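PDB 3LAS: putative carbonic anhydrase from Streptococcus mutans, which catalyses, as a zinc-dependent carbonic anhydrase of the beta class, the interconversion of hydrogencarbonate and carbon dioxide. Local coordinates for the interface of chains A and B. Numbering follows the deposited sequence. Chains: chain A/B, Putative carbonic anhydrase.

Contact 1: the interface of chains A and B. Residues chain A 87, 151-153, 162, 164; chain B 6, 10.
B:Phe6 drives its phenyl ring between A:Ser151, A:Val87, A:Ala153 and A:Glu164, and loses 88 Å² of surface to chain A. The methylene CB of A:Ser151 lies over one ring face, 3.7 Å from the centroid and displaced toward the rim, a CH-pi contact. The opposite face is backed by CG1 of B:Ile10, from the same helix as the ring. CG of B:Phe6 is anti to its backbone N (chi1 172°), and this carries the ring away from the helix and onto chain A. Along one border both methyls of A:Val87 meet the ring, CG2 lying 3.8 Å from CD1 of B:Phe6, with the two side chains crossing at about a right angle. CB of A:Ala153 touches the same border further out, 3.8 Å from CE1 of B:Phe6. One turn along the helix, CD1 of B:Ile10 reaches CG1 of A:Val162 at 3.7 Å.

A:Glu164 forms the polar rim. Its CB stands at the ring edge, in plane, and the extended chain then runs past CE2 of B:Phe6, 3.6 Å from the carboxylate carbon CD. The carboxylate is turned 73° from the ring, and no nitrogen or oxygen across this patch comes within bonding reach. In the fold, helix 5-20 of chain B lies against strands 85-91, 149-155 and 162-164 of chain A, an N-terminal arm laid on the partner's sheet.

Contact 2: the interface of chains A and B. Residues chain A 72, 76; chain B 61-62, 65, 67, 99, 120-122.
A:Arg72 reaches across to B:Ala62 and B:Phe121 and hydrogen-bonds their backbone carbonyls through the tip of its guanidinium. NH1 and NH2 of A:Arg72 both donate end-on to O of B:Ala62, at 3.1 Å and 2.9 Å, with the oxygen close to the guanidinium plane. The NH2 bond lies in the carbonyl plane, on a lone pair, whereas NH1 approaches that oxygen tilted from the plane. NH1 of A:Arg72 also donates to O of B:Phe121 at 2.9 Å, but from above that carbonyl plane (47° out of it). Two acceptors therefore fix the rotation of the group. The side chain leaves helix 68-80 with CG anti to the backbone N and bends at chi3 (73°), which turns the tip toward the two carbonyls.

Methyl CD1 of B:Leu122 sits over the centre of the A:Arg72 guanidinium, 3.9 Å above its plane. Nearby, CD1 of A:Ile76 packs 3.7 Å from CB of B:Ala62 and also meets the tip, CZ, of the B:Phe99 ring.

The second shell lies within chain B. ND2 of B:Asn61 donates to O of B:Arg65 at 2.9 Å, tying together the two ends of the turn that presents B:Ala62. The B:Leu122 segment is held at its N by OD1 of B:Asp120, at 2.9 Å, and at its O by NH1 of B:Arg65, which comes at 3.1 Å from 61° above the carbonyl plane.

Contact 3: the interface of chains A and B. Residues chain A 6, 10, 13; chain B 153, 161-164.
A:Asn13, A:Ile10, B:Arg161 and B:Val162 gather round one ordered water that bridges the chains. The amide atom modelled as ND2 of A:Asn13 lies 2.7 Å from the water oxygen. NH1 of B:Arg161 meets it at 2.9 Å, with the water in the guanidinium plane, at its edge. The backbone O atoms of A:Ile10 and B:Val162 also lie close to the water oxygen, at 3.1 Å and 3.2 Å. The chain of B:Arg161 bends at chi2 and chi3, folding its tip back toward this water.

As modelled, ND2 of A:Asn13 also lies 2.9 Å from N of B:Val162. Both atoms would be donors, so this pair is doubtful; an amide turned end for end would set its oxygen against that N-H and could still accept from the water. CG of A:Asn13 is anti to its backbone N (chi1 176°), bringing the amide out to the strand, where it packs on CG2 of B:Val162.

The neighbouring apolar contact joins A:Ile10 to B:Val162, CD1 to CG1 at 3.6 Å, the two side chains running obliquely. Beyond it the A:Phe6 ring has CB of both B:Ala153 and B:Glu164 at its edge, in plane. Together, the shared water and the apolar row hold helix 5-20 of chain A on strand 162-165 of chain B, which would help keep the two subunits joined.

Contact 1: the interface of chains A and B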
loop_
_atom_site.group_PDB
_atom_site.type_symbol
_atom_site.label_atom_id
_atom_site.label_comp_id
_atom_site.label_asym_id
_atom_site.label_seq_id
_atom_site.Cartn_x
_atom_site.Cartn_y
_atom_site.Cartn_z
ATOM N N VAL A 87 7.860 9.556 3.810
ATOM C CA VAL A 87 8.036 8.972 5.150
ATOM C C VAL A 87 8.132 7.500 4.980
ATOM O O VAL A 87 7.201 6.882 4.408
ATOM C CB VAL A 87 6.853 9.340 6.063
ATOM C CG1 VAL A 87 6.995 8.656 7.473
ATOM C CG2 VAL A 87 6.724 10.821 6.246
ATOM N N SER A 151 11.986 10.990 5.765
ATOM C CA SER A 151 12.060 10.713 7.193
ATOM C C SER A 151 11.806 9.233 7.423
ATOM O O SER A 151 11.047 8.624 6.668
ATOM C CB SER A 151 11.035 11.542 8.020
ATOM O OG SER A 151 11.230 12.929 7.714
ATOM N N GLY A 152 12.385 8.666 8.434
ATOM C CA GLY A 152 12.154 7.284 8.847
ATOM C C GLY A 152 11.496 7.241 10.183
ATOM O O GLY A 152 11.757 8.061 11.072
ATOM N N ALA A 153 10.654 6.226 10.400
ATOM C CA ALA A 153 9.940 6.054 11.657
ATOM C C ALA A 153 9.524 4.642 11.892
ATOM O O ALA A 153 9.474 3.843 10.942
ATOM C CB ALA A 153 8.764 7.015 11.714
ATOM N N VAL A 162 4.158 6.475 16.930
ATOM C CA VAL A 162 5.136 6.612 15.805
ATOM C C VAL A 162 6.277 7.371 16.407
ATOM O O VAL A 162 6.107 8.458 16.986
ATOM C CB VAL A 162 4.485 7.303 14.660
ATOM C CG1 VAL A 162 5.546 7.570 13.586
ATOM C CG2 VAL A 162 3.321 6.546 14.115
ATOM N N GLU A 164 10.377 8.671 15.381
ATOM C CA GLU A 164 11.402 8.830 14.323
ATOM C C GLU A 164 12.592 7.868 14.558
ATOM O O GLU A 164 12.970 7.630 15.736
ATOM C CB GLU A 164 11.889 10.311 14.322
ATOM C CG GLU A 164 12.794 10.574 13.126
ATOM C CD GLU A 164 12.978 12.068 12.900
ATOM O OE1 GLU A 164 13.580 12.391 11.853
ATOM O OE2 GLU A 164 12.495 12.952 13.670
ATOM N N PHE B 6 6.278 15.623 8.135
ATOM C CA PHE B 6 6.444 14.503 9.055
ATOM C C PHE B 6 6.349 14.968 10.496
ATOM O O PHE B 6 5.779 14.270 11.371
ATOM C CB PHE B 6 7.796 13.888 8.793
ATOM C CG PHE B 6 8.187 12.834 9.808
ATOM C CD1 PHE B 6 7.614 11.563 9.816
ATOM C CD2 PHE B 6 9.148 13.128 10.749
ATOM C CE1 PHE B 6 8.013 10.621 10.762
ATOM C CE2 PHE B 6 9.560 12.224 11.714
ATOM C CZ PHE B 6 9.013 10.946 11.690
ATOM N N ILE B 10 4.017 13.533 13.614
ATOM C CA ILE B 10 4.435 13.107 14.935
ATOM C C ILE B 10 3.614 13.794 16.028
ATOM O O ILE B 10 3.169 13.177 17.017
ATOM C CB ILE B 10 5.941 13.407 15.093
ATOM C CG1 ILE B 10 6.762 12.467 14.219
ATOM C CG2 ILE B 10 6.352 13.300 16.581
ATOM C CD1 ILE B 10 6.642 10.997 14.559
#

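Contact 2: the interface of chains A and B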
loop_
_atom_site.group_PDB
_atom_site.type_symbol
_atom_site.label_atom_id
_atom_site.label_comp_id
_atom_site.label_asym_id
_atom_site.label_seq_id
_atom_site.Cartn_x
_atom_site.Cartn_y
_atom_site.Cartn_z
ATOM N N ARG A 72 8.428 3.116 -8.700
ATOM C CA ARG A 72 7.500 3.487 -9.736
ATOM C C ARG A 72 6.382 4.372 -9.205
ATOM O O ARG A 72 5.988 5.389 -9.811
ATOM C CB ARG A 72 6.927 2.187 -10.348
ATOM C CG ARG A 72 5.805 2.398 -11.390
ATOM C CD ARG A 72 5.081 1.113 -11.680
ATOM N NE ARG A 72 4.203 0.688 -10.585
ATOM C CZ ARG A 72 2.912 1.001 -10.464
ATOM N NH1 ARG A 72 2.249 1.800 -11.287
ATOM N NH2 ARG A 72 2.222 0.492 -9.445
ATOM N N ILE A 76 5.411 8.458 -9.845
ATOM C CA ILE A 76 4.081 8.958 -10.218
ATOM C C ILE A 76 3.620 9.923 -9.161
ATOM O O ILE A 76 3.126 11.056 -9.481
ATOM C CB ILE A 76 3.098 7.745 -10.414
ATOM C CG1 ILE A 76 3.542 6.978 -11.640
ATOM C CG2 ILE A 76 1.665 8.261 -10.507
ATOM C CD1 ILE A 76 2.883 5.559 -11.678
ATOM N N ASN B 61 -0.343 0.720 -4.091
ATOM C CA ASN B 61 0.719 1.216 -4.976
ATOM C C ASN B 61 0.038 2.175 -5.933
ATOM O O ASN B 61 -1.153 2.453 -5.815
ATOM C CB ASN B 61 1.474 0.050 -5.662
ATOM C CG ASN B 61 0.618 -0.713 -6.632
ATOM O OD1 ASN B 61 -0.524 -0.325 -6.942
ATOM N ND2 ASN B 61 1.159 -1.796 -7.113
ATOM N N ALA B 62 0.774 2.678 -6.934
ATOM C CA ALA B 62 0.099 3.547 -7.931
ATOM C C ALA B 62 -0.790 2.741 -8.845
ATOM O O ALA B 62 -0.329 1.862 -9.572
ATOM C CB ALA B 62 1.160 4.264 -8.728
ATOM N N ARG B 65 -2.085 -1.800 -9.072
ATOM C CA ARG B 65 -1.724 -2.758 -10.137
ATOM C C ARG B 65 -1.006 -3.965 -9.570
ATOM O O ARG B 65 -0.196 -3.853 -8.604
ATOM C CB ARG B 65 -0.830 -2.050 -11.139
ATOM C CG ARG B 65 -1.356 -0.788 -11.740
ATOM C CD ARG B 65 -2.786 -0.778 -12.224
ATOM N NE ARG B 65 -3.260 -1.960 -12.972
ATOM C CZ ARG B 65 -3.256 -2.037 -14.303
ATOM N NH1 ARG B 65 -2.616 -1.146 -15.039
ATOM N NH2 ARG B 65 -3.797 -3.091 -14.804
ATOM N N THR B 67 1.975 -6.280 -9.513
ATOM C CA THR B 67 3.401 -6.182 -9.845
ATOM C C THR B 67 4.117 -7.324 -9.140
ATOM O O THR B 67 3.558 -8.015 -8.262
ATOM C CB THR B 67 3.977 -4.863 -9.334
ATOM O OG1 THR B 67 3.854 -4.911 -7.862
ATOM C CG2 THR B 67 3.236 -3.609 -9.892
ATOM N N PHE B 99 -1.986 9.497 -18.027
ATOM C CA PHE B 99 -0.830 9.477 -18.912
ATOM C C PHE B 99 -0.749 8.164 -19.596
ATOM O O PHE B 99 -1.231 7.155 -19.028
ATOM C CB PHE B 99 0.476 9.681 -18.062
ATOM C CG PHE B 99 0.726 8.639 -16.967
ATOM C CD1 PHE B 99 1.434 7.468 -17.242
ATOM C CD2 PHE B 99 0.279 8.867 -15.660
ATOM C CE1 PHE B 99 1.654 6.488 -16.251
ATOM C CE2 PHE B 99 0.545 7.870 -14.656
ATOM C CZ PHE B 99 1.221 6.754 -14.984
ATOM N N ASP B 120 7.813 0.384 -17.403
ATOM C CA ASP B 120 6.367 0.343 -17.606
ATOM C C ASP B 120 5.736 0.857 -16.331
ATOM O O ASP B 120 5.873 0.320 -15.241
ATOM C CB ASP B 120 5.902 -1.117 -17.780
ATOM C CG ASP B 120 4.470 -1.194 -18.214
ATOM O OD1 ASP B 120 3.690 -0.219 -18.134
ATOM O OD2 ASP B 120 4.023 -2.280 -18.709
ATOM N N PHE B 121 5.119 2.025 -16.445
ATOM C CA PHE B 121 4.472 2.711 -15.309
ATOM C C PHE B 121 3.079 2.173 -15.077
ATOM O O PHE B 121 2.439 2.613 -14.095
ATOM C CB PHE B 121 4.498 4.252 -15.554
ATOM C CG PHE B 121 5.880 4.759 -15.404
ATOM C CD1 PHE B 121 6.422 5.072 -14.154
ATOM C CD2 PHE B 121 6.656 4.944 -16.550
ATOM C CE1 PHE B 121 7.749 5.535 -14.015
ATOM C CE2 PHE B 121 8.003 5.434 -16.390
ATOM C CZ PHE B 121 8.486 5.690 -15.141
ATOM N N LEU B 122 2.592 1.237 -15.906
ATOM C CA LEU B 122 1.316 0.505 -15.650
ATOM C C LEU B 122 0.094 1.400 -15.684
ATOM O O LEU B 122 -0.770 1.281 -14.780
ATOM C CB LEU B 122 1.381 -0.349 -14.358
ATOM C CG LEU B 122 2.554 -1.337 -14.325
ATOM C CD1 LEU B 122 2.603 -2.043 -12.920
ATOM C CD2 LEU B 122 2.507 -2.380 -15.398
#

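Contact 3: the interface of chains A and B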
loop_
_atom_site.group_PDB
_atom_site.type_symbol
_atom_site.label_atom_id
_atom_site.label_comp_id
_atom_site.label_asym_id
_atom_site.label_seq_id
_atom_site.Cartn_x
_atom_site.Cartn_y
_atom_site.Cartn_z
ATOM N N PHE A 6 -15.489 -10.081 1.243
ATOM C CA PHE A 6 -15.811 -9.022 0.325
ATOM C C PHE A 6 -17.263 -8.606 0.462
ATOM O O PHE A 6 -17.580 -7.417 0.385
ATOM C CB PHE A 6 -15.507 -9.544 -1.084
ATOM C CG PHE A 6 -15.865 -8.570 -2.169
ATOM C CD1 PHE A 6 -15.121 -7.442 -2.342
ATOM C CD2 PHE A 6 -17.003 -8.762 -2.928
ATOM C CE1 PHE A 6 -15.468 -6.500 -3.372
ATOM C CE2 PHE A 6 -17.376 -7.825 -3.934
ATOM C CZ PHE A 6 -16.615 -6.721 -4.161
ATOM N N ILE A 10 -18.791 -4.866 1.195
ATOM C CA ILE A 10 -19.792 -4.139 0.381
ATOM C C ILE A 10 -20.948 -3.660 1.226
ATOM O O ILE A 10 -21.443 -2.523 1.099
ATOM C CB ILE A 10 -20.280 -5.072 -0.764
ATOM C CG1 ILE A 10 -19.192 -5.237 -1.791
ATOM C CG2 ILE A 10 -21.550 -4.460 -1.464
ATOM C CD1 ILE A 10 -18.739 -3.929 -2.580
ATOM N N ASN A 13 -19.917 -0.780 3.441
ATOM C CA ASN A 13 -19.669 0.447 2.683
ATOM C C ASN A 13 -20.891 1.335 2.571
ATOM O O ASN A 13 -20.717 2.541 2.409
ATOM C CB ASN A 13 -19.096 0.022 1.304
ATOM C CG ASN A 13 -18.900 1.224 0.397
ATOM O OD1 ASN A 13 -17.939 2.043 0.625
ATOM N ND2 ASN A 13 -19.667 1.338 -0.620
ATOM N N ALA B 153 -13.289 -4.754 -7.561
ATOM C CA ALA B 153 -14.215 -3.658 -7.200
ATOM C C ALA B 153 -13.638 -2.336 -7.613
ATOM O O ALA B 153 -12.400 -2.226 -7.869
ATOM C CB ALA B 153 -14.468 -3.649 -5.685
ATOM N N ARG B 161 -18.583 5.247 -2.694
ATOM C CA ARG B 161 -19.155 3.945 -2.979
ATOM C C ARG B 161 -18.172 2.920 -3.531
ATOM O O ARG B 161 -17.405 3.265 -4.469
ATOM C CB ARG B 161 -20.273 4.158 -3.989
ATOM C CG ARG B 161 -20.965 2.840 -4.466
ATOM C CD ARG B 161 -21.809 2.116 -3.431
ATOM N NE ARG B 161 -23.042 2.875 -3.160
ATOM C CZ ARG B 161 -23.950 2.437 -2.236
ATOM N NH1 ARG B 161 -23.674 1.345 -1.542
ATOM N NH2 ARG B 161 -24.997 3.136 -2.041
ATOM N N VAL B 162 -18.223 1.681 -3.057
ATOM C CA VAL B 162 -17.515 0.556 -3.648
ATOM C C VAL B 162 -18.495 -0.313 -4.349
ATOM O O VAL B 162 -19.523 -0.661 -3.779
ATOM C CB VAL B 162 -16.758 -0.262 -2.550
ATOM C CG1 VAL B 162 -16.084 -1.516 -3.205
ATOM C CG2 VAL B 162 -15.729 0.664 -1.833
ATOM N N ARG B 163 -18.213 -0.668 -5.625
ATOM C CA ARG B 163 -19.061 -1.593 -6.401
ATOM C C ARG B 163 -18.243 -2.690 -6.952
ATOM O O ARG B 163 -17.071 -2.514 -7.284
ATOM C CB ARG B 163 -19.793 -0.777 -7.528
ATOM C CG ARG B 163 -18.876 -0.404 -8.667
ATOM C CD ARG B 163 -19.712 0.464 -9.694
ATOM N NE ARG B 163 -18.896 0.852 -10.834
ATOM C CZ ARG B 163 -18.656 0.138 -11.924
ATOM N NH1 ARG B 163 -19.127 -1.046 -12.009
ATOM N NH2 ARG B 163 -17.869 0.664 -12.883
ATOM N N GLU B 164 -18.843 -3.868 -7.045
ATOM C CA GLU B 164 -18.147 -5.063 -7.526
ATOM C C GLU B 164 -17.951 -5.049 -9.032
ATOM O O GLU B 164 -18.865 -4.646 -9.785
ATOM C CB GLU B 164 -18.909 -6.328 -7.089
ATOM C CG GLU B 164 -18.197 -7.591 -7.524
ATOM C CD GLU B 164 -18.774 -8.874 -6.981
ATOM O OE1 GLU B 164 -19.787 -8.881 -6.278
ATOM O OE2 GLU B 164 -18.080 -9.881 -7.309
HETATM O O HOH W 1 -21.514 -0.577 -1.283
#

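Contacts 1 and 3 are overlapping parts of the same interface related by the two-fold, with the chains exchanged: each places residues 6 and 10 of one subunit's helix 5-20 against Ala153, Val162 and Glu164 of the other. Their C-alpha centres are about 32 Å apart, on opposite flanks of the dimer. Contact 2 lies about 25 Å from contact 1 and about 23 Å from contact 3, and joins helix 68-80 to the 3-10 helix 62-64, B:Phe99 and the 120-122 segment. Reciprocal N-terminal arms and a separate arginine-to-carbonyl contact, with its two-fold twin, thus secure the dimer typical of beta-class carbonic anhydrases.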